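Long-range contacts in A-type flavoprotein (PDB 2Q9U), which scavenges oxygen in the parasite Giardia intestinalis, probably passing electrons from a bound flavin mononucleotide to a mu-oxo-diiron centre: residues 139-147 with 157-167; 5-13 with 66-74. All blocks are in the same frame, centred on the assembly; numbering follows the deposited sequence.

How the interactions relate
From the N terminus, the chain first runs as an extended arm, 5-13, which interaction 2 lays along helix 62-72. That contact closes a loop of 52 residues holding strands 17-24, 39-46 and 52-54 of the seven-stranded sheet. The chain then goes on through the rest of that sheet and enters the six-stranded one, where interaction 1 closes a hairpin of only nine intervening residues. The two loops follow in series and neither nest nor cross. Together they tie a helix on the first sheet to the N-terminal arm and build part of the second sheet. Their centres lie about 23 Å apart and their nearest atoms about 7 Å, so the two contacts do not touch.

Interaction 1: residues 139-147 with 157-167; sequences GKRTLKFIP and TFTYCPEDKIL
Glu163 reaches back to Thr142 with both carboxylate oxygens, the two side chains crossing at about a right angle. OE1 takes the backbone N of Thr142 at 2.7 Å from above the carboxylate plane, while OE2 offers its syn lone pair to Thr142 OG1 at 2.8 Å. Thr142 OG1 sits between its own backbone N and carbonyl carbon (chi1 64°), which lets one carboxylate hold hydroxyl and amide. Beside it, the extended Arg141 sends NE to Asp164 OD2 (2.7 Å) in a salt bridge, guanidinium and carboxylate planes 89° apart; Asp48 engages the other end of the arginine.

Lys144 and Ile146 form hydrogen-bonded antiparallel pairs with Tyr160 and Phe158. On their face, the Ile146 and Tyr160 side chains cross obliquely, Ile146 CD1 meeting Tyr160 CB at 4.1 Å, and Lys144 CG lies at the Tyr160 ring edge. Phe145 and Thr159 lie side by side on the other face, where Thr159 OG1 bonds to Asn84.

The beta hairpin lies between strands 136-137 and 166-170; the tight turn into the latter carries a G1 bulge, Lys165 and Ile166 both opposite Cys161. Val82 of strand 80-82 packs against Leu143, Phe145 and Thr159.

Interaction 2: residues 5-13 with 66-74; sequences PKYVQDQEM and LSRIAACCP
Within 66-74, Ser67 is the first residue to meet the N-terminal arm. Its OG lies 3.1 Å from Tyr7 OH, at the edge of the tyrosine ring and near its plane; Tyr7 CG sits between its own backbone N and carbonyl carbon (chi1 53°), which brings the hydroxyl end to the serine. Each oxygen has a firmer partner elsewhere: Ser67 OG bonds to the carbonyl of Glu63, and Tyr7 OH to Glu386 of the second subunit.

Arg68, extended from CG to NE, passes obliquely across Val8, whose CG1 lies over one face of its guanidinium. Water 1 lies in the plane of that group at its edge, accepting from NH1 at 2.9 Å and donating to Gln9 O, joining helix to arm. Gln9 O also receives Gln11 NE2 at 3.3 Å; the amide of Gln11 stands 81° from the guanidinium plane, and its OE1 turns to Arg182. Glu64 holds NH2 of Arg68, and Asp279 of the second subunit pairs with NH1; two carboxylates, one from each subunit, would probably stabilise its positive charge. The backbone O of Arg68 is reached through water 2, which donates to it and to Asp10 OD1.

At Ala71 the methyl group carries the contact: CB packs on Val8 CG2 at 3.8 Å and comes within 3.3 Å of Asp10 OD1. The other carboxylate oxygen, OD2, is linked by water 3 to Ala71 O.

The arm, an N-terminal extension held through waters at the subunit interface, where Gln9 OE1 also bonds to Arg282 of the second subunit, lies between helix 62-72 and that subunit and leads into strand 12-14 at the sheet edge; Trp19 of strand 17-24 packs against Arg68 and Gln11, and Phe45 of strand 39-46 against Cys72.

Interaction 1: residues 139-147 with 157-167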
ATOM      1  N   GLY A 139     -15.982  -7.709 -47.309  1.00 17.16           N
ATOM      2  CA  GLY A 139     -15.614  -8.809 -48.214  1.00 17.35           C
ATOM      3  C   GLY A 139     -16.623  -9.925 -48.121  1.00 18.11           C
ATOM      4  O   GLY A 139     -17.790  -9.746 -48.467  1.00 17.96           O
ATOM      5  N   LYS A 140     -16.174 -11.086 -47.642  1.00 18.93           N
ATOM      6  CA  LYS A 140     -17.068 -12.185 -47.284  1.00 19.63           C
ATOM      7  C   LYS A 140     -17.993 -11.774 -46.144  1.00 19.20           C
ATOM      8  O   LYS A 140     -19.139 -12.232 -46.066  1.00 19.25           O
ATOM      9  CB  LYS A 140     -16.260 -13.440 -46.902  1.00 20.64           C
ATOM     10  CG  LYS A 140     -15.355 -13.897 -48.017  1.00 26.84           C
ATOM     11  CD  LYS A 140     -15.351 -15.415 -48.174  1.00 32.36           C
ATOM     12  CE  LYS A 140     -15.395 -15.793 -49.663  1.00 35.18           C
ATOM     13  NZ  LYS A 140     -16.676 -15.331 -50.309  1.00 36.95           N
ATOM     14  N   ARG A 141     -17.504 -10.895 -45.272  1.00 17.87           N
ATOM     15  CA  ARG A 141     -18.261 -10.483 -44.093  1.00 17.15           C
ATOM     16  C   ARG A 141     -18.895  -9.105 -44.281  1.00 16.93           C
ATOM     17  O   ARG A 141     -18.462  -8.307 -45.114  1.00 17.00           O
ATOM     18  CB  ARG A 141     -17.374 -10.503 -42.825  1.00 17.57           C
ATOM     19  CG  ARG A 141     -16.793 -11.880 -42.482  1.00 15.13           C
ATOM     20  CD  ARG A 141     -15.819 -11.792 -41.297  1.00 15.37           C
ATOM     21  NE  ARG A 141     -15.043 -13.015 -41.053  1.00 15.21           N
ATOM     22  CZ  ARG A 141     -13.952 -13.360 -41.742  1.00 17.14           C
ATOM     23  NH1 ARG A 141     -13.548 -12.630 -42.779  1.00 15.74           N
ATOM     24  NH2 ARG A 141     -13.278 -14.469 -41.423  1.00 18.59           N
ATOM     25  N   THR A 142     -19.948  -8.849 -43.526  1.00 16.74           N
ATOM     26  CA  THR A 142     -20.455  -7.499 -43.338  1.00 16.45           C
ATOM     27  C   THR A 142     -20.459  -7.174 -41.840  1.00 16.64           C
ATOM     28  O   THR A 142     -20.409  -8.084 -40.994  1.00 16.61           O
ATOM     29  CB  THR A 142     -21.867  -7.324 -43.891  1.00 16.65           C
ATOM     30  OG1 THR A 142     -22.794  -8.148 -43.163  1.00 17.36           O
ATOM     31  CG2 THR A 142     -21.918  -7.684 -45.390  1.00 16.79           C
ATOM     32  N   LEU A 143     -20.490  -5.887 -41.529  1.00 16.00           N
ATOM     33  CA  LEU A 143     -20.541  -5.413 -40.143  1.00 15.87           C
ATOM     34  C   LEU A 143     -21.699  -4.458 -39.936  1.00 15.47           C
ATOM     35  O   LEU A 143     -21.948  -3.569 -40.781  1.00 14.93           O
ATOM     36  CB  LEU A 143     -19.236  -4.703 -39.777  1.00 15.48           C
ATOM     37  CG  LEU A 143     -17.936  -5.511 -39.840  1.00 16.59           C
ATOM     38  CD1 LEU A 143     -16.776  -4.607 -39.492  1.00 16.73           C
ATOM     39  CD2 LEU A 143     -18.007  -6.715 -38.900  1.00 16.78           C
ATOM     40  N   LYS A 144     -22.411  -4.663 -38.818  1.00 15.27           N
ATOM     41  CA  LYS A 144     -23.492  -3.796 -38.345  1.00 15.14           C
ATOM     42  C   LYS A 144     -23.058  -3.137 -37.031  1.00 15.13           C
ATOM     43  O   LYS A 144     -22.142  -3.628 -36.346  1.00 15.38           O
ATOM     44  CB  LYS A 144     -24.774  -4.602 -38.100  1.00 15.33           C
ATOM     45  CG  LYS A 144     -25.182  -5.489 -39.281  1.00 18.36           C
ATOM     46  CD  LYS A 144     -25.801  -4.675 -40.412  1.00 21.38           C
ATOM     47  CE  LYS A 144     -27.258  -4.325 -40.118  1.00 21.74           C
ATOM     48  NZ  LYS A 144     -27.304  -2.944 -39.639  1.00 26.25           N
ATOM     49  N   PHE A 145     -23.755  -2.070 -36.660  1.00 14.30           N
ATOM     50  CA  PHE A 145     -23.356  -1.233 -35.543  1.00 14.74           C
ATOM     51  C   PHE A 145     -24.549  -1.020 -34.659  1.00 15.10           C
ATOM     52  O   PHE A 145     -25.625  -0.685 -35.126  1.00 15.86           O
ATOM     53  CB  PHE A 145     -22.762   0.076 -36.090  1.00 14.26           C
ATOM     54  CG  PHE A 145     -21.666  -0.181 -37.080  1.00 14.74           C
ATOM     55  CD1 PHE A 145     -20.389  -0.502 -36.632  1.00 15.01           C
ATOM     56  CD2 PHE A 145     -21.940  -0.252 -38.459  1.00 15.97           C
ATOM     57  CE1 PHE A 145     -19.370  -0.800 -37.539  1.00 15.49           C
ATOM     58  CE2 PHE A 145     -20.939  -0.560 -39.368  1.00 15.45           C
ATOM     59  CZ  PHE A 145     -19.653  -0.835 -38.917  1.00 16.76           C
ATOM     60  N   ILE A 146     -24.368  -1.278 -33.374  1.00 14.56           N
ATOM     61  CA  ILE A 146     -25.450  -1.169 -32.411  1.00 14.10           C
ATOM     62  C   ILE A 146     -25.061  -0.109 -31.358  1.00 13.81           C
ATOM     63  O   ILE A 146     -24.274  -0.399 -30.425  1.00 13.34           O
ATOM     64  CB  ILE A 146     -25.723  -2.519 -31.706  1.00 14.44           C
ATOM     65  CG1 ILE A 146     -26.059  -3.635 -32.717  1.00 13.73           C
ATOM     66  CG2 ILE A 146     -26.830  -2.331 -30.687  1.00 14.85           C
ATOM     67  CD1 ILE A 146     -25.987  -5.083 -32.117  1.00 14.26           C
ATOM     68  N   PRO A 147     -25.578   1.122 -31.510  1.00 14.39           N
ATOM     69  CA  PRO A 147     -25.304   2.126 -30.493  1.00 15.12           C
ATOM     70  C   PRO A 147     -25.886   1.658 -29.161  1.00 15.11           C
ATOM     71  O   PRO A 147     -27.006   1.108 -29.106  1.00 15.57           O
ATOM     72  CB  PRO A 147     -26.027   3.370 -31.023  1.00 15.58           C
ATOM     73  CG  PRO A 147     -26.057   3.150 -32.539  1.00 15.19           C
ATOM     74  CD  PRO A 147     -26.412   1.678 -32.600  1.00 14.15           C
ATOM     75  N   THR A 157     -20.730   1.741 -28.364  1.00 12.53           N
ATOM     76  CA  THR A 157     -21.306   1.047 -29.509  1.00 13.93           C
ATOM     77  C   THR A 157     -20.894  -0.417 -29.399  1.00 13.49           C
ATOM     78  O   THR A 157     -19.833  -0.702 -28.821  1.00 13.76           O
ATOM     79  CB  THR A 157     -20.705   1.618 -30.847  1.00 14.00           C
ATOM     80  OG1 THR A 157     -20.630   3.059 -30.785  1.00 16.39           O
ATOM     81  CG2 THR A 157     -21.540   1.196 -32.067  1.00 13.90           C
ATOM     82  N   PHE A 158     -21.716  -1.326 -29.934  1.00 12.63           N
ATOM     83  CA  PHE A 158     -21.296  -2.697 -30.247  1.00 12.65           C
ATOM     84  C   PHE A 158     -21.203  -2.878 -31.775  1.00 12.27           C
ATOM     85  O   PHE A 158     -21.928  -2.214 -32.536  1.00 12.35           O
ATOM     86  CB  PHE A 158     -22.311  -3.747 -29.787  1.00 11.74           C
ATOM     87  CG  PHE A 158     -22.567  -3.814 -28.303  1.00 13.73           C
ATOM     88  CD1 PHE A 158     -21.696  -3.238 -27.360  1.00 13.24           C
ATOM     89  CD2 PHE A 158     -23.706  -4.500 -27.843  1.00 15.12           C
ATOM     90  CE1 PHE A 158     -21.964  -3.353 -25.986  1.00 15.64           C
ATOM     91  CE2 PHE A 158     -23.980  -4.618 -26.462  1.00 14.15           C
ATOM     92  CZ  PHE A 158     -23.089  -4.036 -25.535  1.00 13.74           C
ATOM     93  N   THR A 159     -20.333  -3.783 -32.215  1.00 12.09           N
ATOM     94  CA  THR A 159     -20.236  -4.147 -33.645  1.00 11.99           C
ATOM     95  C   THR A 159     -20.620  -5.602 -33.810  1.00 12.79           C
ATOM     96  O   THR A 159     -20.195  -6.485 -33.056  1.00 12.68           O
ATOM     97  CB  THR A 159     -18.829  -3.847 -34.239  1.00 12.04           C
ATOM     98  OG1 THR A 159     -18.536  -2.464 -34.093  1.00 12.94           O
ATOM     99  CG2 THR A 159     -18.741  -4.211 -35.734  1.00 11.68           C
ATOM    100  N   TYR A 160     -21.475  -5.861 -34.791  1.00 13.01           N
ATOM    101  CA  TYR A 160     -22.006  -7.191 -34.958  1.00 12.70           C
ATOM    102  C   TYR A 160     -21.687  -7.724 -36.363  1.00 13.75           C
ATOM    103  O   TYR A 160     -21.888  -7.020 -37.353  1.00 13.50           O
ATOM    104  CB  TYR A 160     -23.517  -7.178 -34.693  1.00 12.90           C
ATOM    105  CG  TYR A 160     -24.157  -8.506 -35.031  1.00 14.06           C
ATOM    106  CD1 TYR A 160     -23.877  -9.645 -34.273  1.00 14.61           C
ATOM    107  CD2 TYR A 160     -25.022  -8.639 -36.133  1.00 15.23           C
ATOM    108  CE1 TYR A 160     -24.443 -10.890 -34.586  1.00 12.48           C
ATOM    109  CE2 TYR A 160     -25.606  -9.877 -36.438  1.00 13.51           C
ATOM    110  CZ  TYR A 160     -25.318 -10.984 -35.670  1.00 13.27           C
ATOM    111  OH  TYR A 160     -25.877 -12.212 -35.960  1.00 14.16           O
ATOM    112  N   CYS A 161     -21.168  -8.947 -36.448  1.00 13.62           N
ATOM    113  CA  CYS A 161     -20.942  -9.557 -37.751  1.00 14.08           C
ATOM    114  C   CYS A 161     -21.966 -10.668 -37.984  1.00 14.54           C
ATOM    115  O   CYS A 161     -21.903 -11.706 -37.335  1.00 13.82           O
ATOM    116  CB  CYS A 161     -19.510 -10.096 -37.858  1.00 13.44           C
ATOM    117  SG  CYS A 161     -19.221 -11.021 -39.434  1.00 15.97           S
ATOM    118  N   PRO A 162     -22.924 -10.444 -38.912  1.00 14.92           N
ATOM    119  CA  PRO A 162     -23.998 -11.410 -39.153  1.00 14.90           C
ATOM    120  C   PRO A 162     -23.545 -12.758 -39.716  1.00 15.70           C
ATOM    121  O   PRO A 162     -24.193 -13.761 -39.422  1.00 16.79           O
ATOM    122  CB  PRO A 162     -24.908 -10.690 -40.176  1.00 15.10           C
ATOM    123  CG  PRO A 162     -24.511  -9.249 -40.123  1.00 15.99           C
ATOM    124  CD  PRO A 162     -23.062  -9.235 -39.747  1.00 14.44           C
ATOM    125  N   GLU A 163     -22.482 -12.784 -40.534  1.00 15.41           N
ATOM    126  CA  GLU A 163     -22.018 -14.035 -41.170  1.00 16.35           C
ATOM    127  C   GLU A 163     -21.384 -14.998 -40.186  1.00 16.58           C
ATOM    128  O   GLU A 163     -21.611 -16.203 -40.277  1.00 16.71           O
ATOM    129  CB  GLU A 163     -21.036 -13.788 -42.334  1.00 16.87           C
ATOM    130  CG  GLU A 163     -21.623 -13.005 -43.523  1.00 18.55           C
ATOM    131  CD  GLU A 163     -21.721 -11.530 -43.234  1.00 21.61           C
ATOM    132  OE1 GLU A 163     -20.981 -11.074 -42.323  1.00 21.67           O
ATOM    133  OE2 GLU A 163     -22.520 -10.824 -43.905  1.00 20.71           O
ATOM    134  N   ASP A 164     -20.580 -14.462 -39.265  1.00 15.78           N
ATOM    135  CA  ASP A 164     -19.879 -15.262 -38.272  1.00 15.58           C
ATOM    136  C   ASP A 164     -20.561 -15.283 -36.890  1.00 14.69           C
ATOM    137  O   ASP A 164     -20.137 -16.033 -36.001  1.00 14.72           O
ATOM    138  CB  ASP A 164     -18.430 -14.787 -38.163  1.00 16.71           C
ATOM    139  CG  ASP A 164     -17.612 -15.094 -39.425  1.00 18.09           C
ATOM    140  OD1 ASP A 164     -18.152 -15.752 -40.334  1.00 20.50           O
ATOM    141  OD2 ASP A 164     -16.443 -14.676 -39.504  1.00 17.61           O
ATOM    142  N   LYS A 165     -21.605 -14.462 -36.727  1.00 13.68           N
ATOM    143  CA  LYS A 165     -22.426 -14.413 -35.515  1.00 13.83           C
ATOM    144  C   LYS A 165     -21.573 -13.904 -34.340  1.00 13.81           C
ATOM    145  O   LYS A 165     -21.669 -14.411 -33.205  1.00 12.25           O
ATOM    146  CB  LYS A 165     -23.059 -15.780 -35.189  1.00 13.02           C
ATOM    147  CG  LYS A 165     -23.811 -16.466 -36.397  1.00 14.85           C
ATOM    148  CD  LYS A 165     -25.010 -15.619 -36.915  1.00 15.95           C
ATOM    149  CE  LYS A 165     -25.768 -16.326 -38.051  1.00 15.18           C
ATOM    150  NZ  LYS A 165     -24.917 -16.401 -39.304  1.00 17.60           N
ATOM    151  N   ILE A 166     -20.756 -12.895 -34.635  1.00 13.24           N
ATOM    152  CA  ILE A 166     -19.855 -12.308 -33.629  1.00 12.93           C
ATOM    153  C   ILE A 166     -20.376 -10.972 -33.147  1.00 12.25           C
ATOM    154  O   ILE A 166     -20.671 -10.077 -33.947  1.00 13.64           O
ATOM    155  CB  ILE A 166     -18.456 -12.018 -34.196  1.00 13.45           C
ATOM    156  CG1 ILE A 166     -17.822 -13.247 -34.850  1.00 14.43           C
ATOM    157  CG2 ILE A 166     -17.516 -11.503 -33.080  1.00 14.24           C
ATOM    158  CD1 ILE A 166     -16.768 -12.850 -35.894  1.00 17.24           C
ATOM    159  N   LEU A 167     -20.434 -10.806 -31.832  1.00 11.48           N
ATOM    160  CA  LEU A 167     -20.693  -9.504 -31.264  1.00 10.98           C
ATOM    161  C   LEU A 167     -19.372  -8.971 -30.694  1.00 11.40           C
ATOM    162  O   LEU A 167     -18.809  -9.556 -29.744  1.00 12.53           O
ATOM    163  CB  LEU A 167     -21.754  -9.609 -30.161  1.00 11.09           C
ATOM    164  CG  LEU A 167     -22.139  -8.270 -29.522  1.00 11.74           C
ATOM    165  CD1 LEU A 167     -22.858  -7.355 -30.517  1.00 13.08           C
ATOM    166  CD2 LEU A 167     -22.979  -8.431 -28.237  1.00 11.38           C
TER

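Interaction 2: residues 5-13 with 66-74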
ATOM      1  N   PRO A   5      11.510  -9.590 -37.967  1.00 34.55           N
ATOM      2  CA  PRO A   5      11.685 -10.505 -36.837  1.00 32.77           C
ATOM      3  C   PRO A   5      10.349 -10.852 -36.193  1.00 31.00           C
ATOM      4  O   PRO A   5       9.446 -10.004 -36.120  1.00 30.99           O
ATOM      5  CB  PRO A   5      12.551  -9.714 -35.855  1.00 33.14           C
ATOM      6  CG  PRO A   5      13.143  -8.586 -36.651  1.00 34.30           C
ATOM      7  CD  PRO A   5      12.177  -8.293 -37.748  1.00 34.74           C
ATOM      8  N   LYS A   6      10.227 -12.095 -35.736  1.00 28.53           N
ATOM      9  CA  LYS A   6       8.983 -12.599 -35.139  1.00 26.44           C
ATOM     10  C   LYS A   6       9.069 -12.630 -33.608  1.00 23.61           C
ATOM     11  O   LYS A   6       9.832 -13.415 -33.043  1.00 22.91           O
ATOM     12  CB  LYS A   6       8.675 -13.990 -35.712  1.00 26.70           C
ATOM     13  CG  LYS A   6       7.780 -14.881 -34.857  1.00 28.82           C
ATOM     14  CD  LYS A   6       6.374 -14.829 -35.328  1.00 32.78           C
ATOM     15  CE  LYS A   6       5.606 -16.044 -34.872  1.00 31.89           C
ATOM     16  NZ  LYS A   6       4.260 -15.997 -35.477  1.00 35.52           N
ATOM     17  N   TYR A   7       8.282 -11.784 -32.950  1.00 20.19           N
ATOM     18  CA  TYR A   7       8.315 -11.693 -31.499  1.00 18.31           C
ATOM     19  C   TYR A   7       6.918 -11.602 -30.867  1.00 17.07           C
ATOM     20  O   TYR A   7       6.792 -11.387 -29.671  1.00 16.94           O
ATOM     21  CB  TYR A   7       9.250 -10.555 -31.021  1.00 18.18           C
ATOM     22  CG  TYR A   7       8.952  -9.209 -31.637  1.00 17.67           C
ATOM     23  CD1 TYR A   7       7.935  -8.397 -31.134  1.00 16.61           C
ATOM     24  CD2 TYR A   7       9.672  -8.759 -32.739  1.00 18.23           C
ATOM     25  CE1 TYR A   7       7.647  -7.140 -31.713  1.00 17.54           C
ATOM     26  CE2 TYR A   7       9.395  -7.529 -33.323  1.00 19.03           C
ATOM     27  CZ  TYR A   7       8.388  -6.725 -32.802  1.00 19.46           C
ATOM     28  OH  TYR A   7       8.110  -5.511 -33.408  1.00 20.52           O
ATOM     29  N   VAL A   8       5.878 -11.786 -31.678  1.00 16.23           N
ATOM     30  CA  VAL A   8       4.527 -12.001 -31.154  1.00 15.40           C
ATOM     31  C   VAL A   8       3.949 -13.287 -31.720  1.00 15.78           C
ATOM     32  O   VAL A   8       4.304 -13.697 -32.837  1.00 15.17           O
ATOM     33  CB  VAL A   8       3.542 -10.826 -31.441  1.00 15.07           C
ATOM     34  CG1 VAL A   8       3.974  -9.554 -30.682  1.00 15.26           C
ATOM     35  CG2 VAL A   8       3.334 -10.590 -32.967  1.00 15.03           C
ATOM     36  N   GLN A   9       3.058 -13.911 -30.953  1.00 15.50           N
ATOM     37  CA  GLN A   9       2.338 -15.081 -31.436  1.00 15.59           C
ATOM     38  C   GLN A   9       1.018 -14.611 -32.044  1.00 15.68           C
ATOM     39  O   GLN A   9       0.264 -13.867 -31.387  1.00 15.50           O
ATOM     40  CB  GLN A   9       2.040 -16.068 -30.288  1.00 15.38           C
ATOM     41  CG  GLN A   9       1.175 -17.270 -30.776  1.00 15.41           C
ATOM     42  CD  GLN A   9       0.405 -17.992 -29.684  1.00 15.41           C
ATOM     43  OE1 GLN A   9       0.464 -17.637 -28.517  1.00 13.24           O
ATOM     44  NE2 GLN A   9      -0.306 -19.044 -30.072  1.00 14.71           N
ATOM     45  N   ASP A  10       0.726 -15.031 -33.281  1.00 16.16           N
ATOM     46  CA  ASP A  10      -0.597 -14.745 -33.870  1.00 16.21           C
ATOM     47  C   ASP A  10      -1.632 -15.606 -33.194  1.00 15.49           C
ATOM     48  O   ASP A  10      -1.391 -16.781 -32.918  1.00 15.25           O
ATOM     49  CB  ASP A  10      -0.614 -15.025 -35.374  1.00 16.82           C
ATOM     50  CG  ASP A  10       0.417 -14.204 -36.110  1.00 20.46           C
ATOM     51  OD1 ASP A  10       0.603 -13.014 -35.755  1.00 17.78           O
ATOM     52  OD2 ASP A  10       1.062 -14.761 -37.023  1.00 24.75           O
ATOM     53  N   GLN A  11      -2.778 -15.010 -32.901  1.00 14.22           N
ATOM     54  CA  GLN A  11      -3.740 -15.627 -32.033  1.00 13.60           C
ATOM     55  C   GLN A  11      -5.107 -15.593 -32.705  1.00 14.11           C
ATOM     56  O   GLN A  11      -5.936 -14.733 -32.433  1.00 12.92           O
ATOM     57  CB  GLN A  11      -3.708 -14.951 -30.639  1.00 13.78           C
ATOM     58  CG  GLN A  11      -2.361 -15.198 -29.921  1.00 13.09           C
ATOM     59  CD  GLN A  11      -2.207 -14.448 -28.609  1.00 13.69           C
ATOM     60  OE1 GLN A  11      -3.108 -14.436 -27.786  1.00 13.58           O
ATOM     61  NE2 GLN A  11      -1.041 -13.835 -28.409  1.00 12.43           N
ATOM     62  N   GLU A  12      -5.322 -16.561 -33.600  1.00 15.01           N
ATOM     63  CA  GLU A  12      -6.590 -16.693 -34.322  1.00 16.17           C
ATOM     64  C   GLU A  12      -7.645 -17.289 -33.383  1.00 16.94           C
ATOM     65  O   GLU A  12      -7.560 -18.451 -32.997  1.00 18.28           O
ATOM     66  CB  GLU A  12      -6.407 -17.536 -35.602  1.00 16.00           C
ATOM     67  CG  GLU A  12      -7.495 -17.297 -36.670  1.00 16.94           C
ATOM     68  CD  GLU A  12      -7.289 -18.136 -37.933  1.00 18.37           C
ATOM     69  OE1 GLU A  12      -6.312 -18.904 -37.978  1.00 19.02           O
ATOM     70  OE2 GLU A  12      -8.106 -18.011 -38.882  1.00 19.90           O
ATOM     71  N   MET A  13      -8.634 -16.490 -33.005  1.00 16.86           N
ATOM     72  CA  MET A  13      -9.619 -16.924 -32.022  1.00 17.62           C
ATOM     73  C   MET A  13     -10.734 -17.740 -32.644  1.00 17.49           C
ATOM     74  O   MET A  13     -11.151 -18.777 -32.095  1.00 16.51           O
ATOM     75  CB  MET A  13     -10.143 -15.737 -31.269  1.00 16.86           C
ATOM     76  CG  MET A  13      -9.188 -15.450 -30.081  1.00 18.22           C
ATOM     77  SD  MET A  13      -9.724 -14.046 -29.212  1.00 18.50           S
ATOM     78  CE  MET A  13     -11.219 -14.571 -28.370  1.00 14.09           C
ATOM     79  N   LEU A  66       0.489  -2.305 -32.495  1.00 13.05           N
ATOM     80  CA  LEU A  66       0.835  -2.165 -33.920  1.00 12.65           C
ATOM     81  C   LEU A  66       1.622  -3.397 -34.392  1.00 12.82           C
ATOM     82  O   LEU A  66       1.424  -3.856 -35.530  1.00 12.39           O
ATOM     83  CB  LEU A  66       1.637  -0.875 -34.136  1.00 12.88           C
ATOM     84  CG  LEU A  66       0.807   0.409 -33.940  1.00 12.95           C
ATOM     85  CD1 LEU A  66       1.697   1.672 -33.917  1.00 15.86           C
ATOM     86  CD2 LEU A  66      -0.303   0.531 -35.009  1.00 13.50           C
ATOM     87  N   SER A  67       2.484  -3.923 -33.512  1.00 12.31           N
ATOM     88  CA  SER A  67       3.291  -5.114 -33.821  1.00 12.73           C
ATOM     89  C   SER A  67       2.413  -6.337 -34.071  1.00 11.40           C
ATOM     90  O   SER A  67       2.642  -7.090 -35.024  1.00 10.22           O
ATOM     91  CB  SER A  67       4.328  -5.405 -32.729  1.00 12.26           C
ATOM     92  OG  SER A  67       5.328  -4.400 -32.752  1.00 15.22           O
ATOM     93  N   ARG A  68       1.413  -6.533 -33.207  1.00 10.31           N
ATOM     94  CA  ARG A  68       0.440  -7.604 -33.412  1.00 10.64           C
ATOM     95  C   ARG A  68      -0.359  -7.457 -34.704  1.00 10.99           C
ATOM     96  O   ARG A  68      -0.537  -8.429 -35.439  1.00 10.38           O
ATOM     97  CB  ARG A  68      -0.498  -7.733 -32.210  1.00 10.21           C
ATOM     98  CG  ARG A  68       0.232  -8.106 -30.921  1.00  8.93           C
ATOM     99  CD  ARG A  68      -0.817  -8.458 -29.869  1.00  9.29           C
ATOM    100  NE  ARG A  68      -0.234  -8.595 -28.540  1.00 12.37           N
ATOM    101  CZ  ARG A  68       0.428  -9.668 -28.126  1.00 13.81           C
ATOM    102  NH1 ARG A  68       0.604 -10.697 -28.956  1.00 11.64           N
ATOM    103  NH2 ARG A  68       0.916  -9.703 -26.881  1.00 15.77           N
ATOM    104  N   ILE A  69      -0.815  -6.243 -34.998  1.00 11.77           N
ATOM    105  CA  ILE A  69      -1.515  -6.001 -36.264  1.00 12.44           C
ATOM    106  C   ILE A  69      -0.611  -6.289 -37.475  1.00 12.89           C
ATOM    107  O   ILE A  69      -1.007  -6.995 -38.395  1.00 13.17           O
ATOM    108  CB  ILE A  69      -2.074  -4.550 -36.370  1.00 12.34           C
ATOM    109  CG1 ILE A  69      -3.169  -4.346 -35.316  1.00 12.70           C
ATOM    110  CG2 ILE A  69      -2.740  -4.327 -37.748  1.00 12.70           C
ATOM    111  CD1 ILE A  69      -3.573  -2.861 -35.117  1.00 12.21           C
ATOM    112  N   ALA A  70       0.587  -5.733 -37.466  1.00 13.35           N
ATOM    113  CA  ALA A  70       1.537  -5.887 -38.586  1.00 14.30           C
ATOM    114  C   ALA A  70       1.901  -7.346 -38.831  1.00 14.87           C
ATOM    115  O   ALA A  70       2.235  -7.731 -39.958  1.00 14.58           O
ATOM    116  CB  ALA A  70       2.816  -5.053 -38.327  1.00 14.77           C
ATOM    117  N   ALA A  71       1.840  -8.172 -37.787  1.00 14.36           N
ATOM    118  CA  ALA A  71       2.151  -9.585 -37.955  1.00 14.89           C
ATOM    119  C   ALA A  71       1.068 -10.261 -38.786  1.00 15.78           C
ATOM    120  O   ALA A  71       1.347 -11.226 -39.492  1.00 15.44           O
ATOM    121  CB  ALA A  71       2.313 -10.277 -36.617  1.00 14.79           C
ATOM    122  N   CYS A  72      -0.154  -9.731 -38.703  1.00 15.09           N
ATOM    123  CA  CYS A  72      -1.290 -10.201 -39.497  1.00 16.46           C
ATOM    124  C   CYS A  72      -1.400  -9.562 -40.880  1.00 17.03           C
ATOM    125  O   CYS A  72      -1.797 -10.229 -41.838  1.00 17.16           O
ATOM    126  CB  CYS A  72      -2.596  -9.917 -38.768  1.00 15.34           C
ATOM    127  SG  CYS A  72      -2.824 -10.873 -37.240  1.00 19.32           S
ATOM    128  N   CYS A  73      -1.118  -8.263 -40.958  1.00 16.83           N
ATOM    129  CA  CYS A  73      -1.329  -7.509 -42.188  1.00 17.13           C
ATOM    130  C   CYS A  73      -0.483  -6.236 -42.136  1.00 17.22           C
ATOM    131  O   CYS A  73      -0.494  -5.561 -41.116  1.00 16.87           O
ATOM    132  CB  CYS A  73      -2.802  -7.125 -42.272  1.00 16.67           C
ATOM    133  SG  CYS A  73      -3.303  -6.288 -43.767  1.00 18.63           S
ATOM    134  N   PRO A  74       0.212  -5.873 -43.250  1.00 17.26           N
ATOM    135  CA  PRO A  74       0.937  -4.602 -43.233  1.00 17.29           C
ATOM    136  C   PRO A  74      -0.009  -3.455 -42.891  1.00 16.17           C
ATOM    137  O   PRO A  74      -1.164  -3.475 -43.313  1.00 16.40           O
ATOM    138  CB  PRO A  74       1.412  -4.451 -44.689  1.00 18.29           C
ATOM    139  CG  PRO A  74       1.582  -5.888 -45.152  1.00 18.12           C
ATOM    140  CD  PRO A  74       0.355  -6.570 -44.541  1.00 17.78           C
TER
HETATM  141  O   HOH W   1      -0.429 -11.316 -31.578  1.00 17.50           O
HETATM  142  O   HOH W   2      -0.548 -11.008 -34.370  1.00 13.25           O
HETATM  143  O   HOH W   3       2.551 -13.422 -38.728  1.00 26.55           O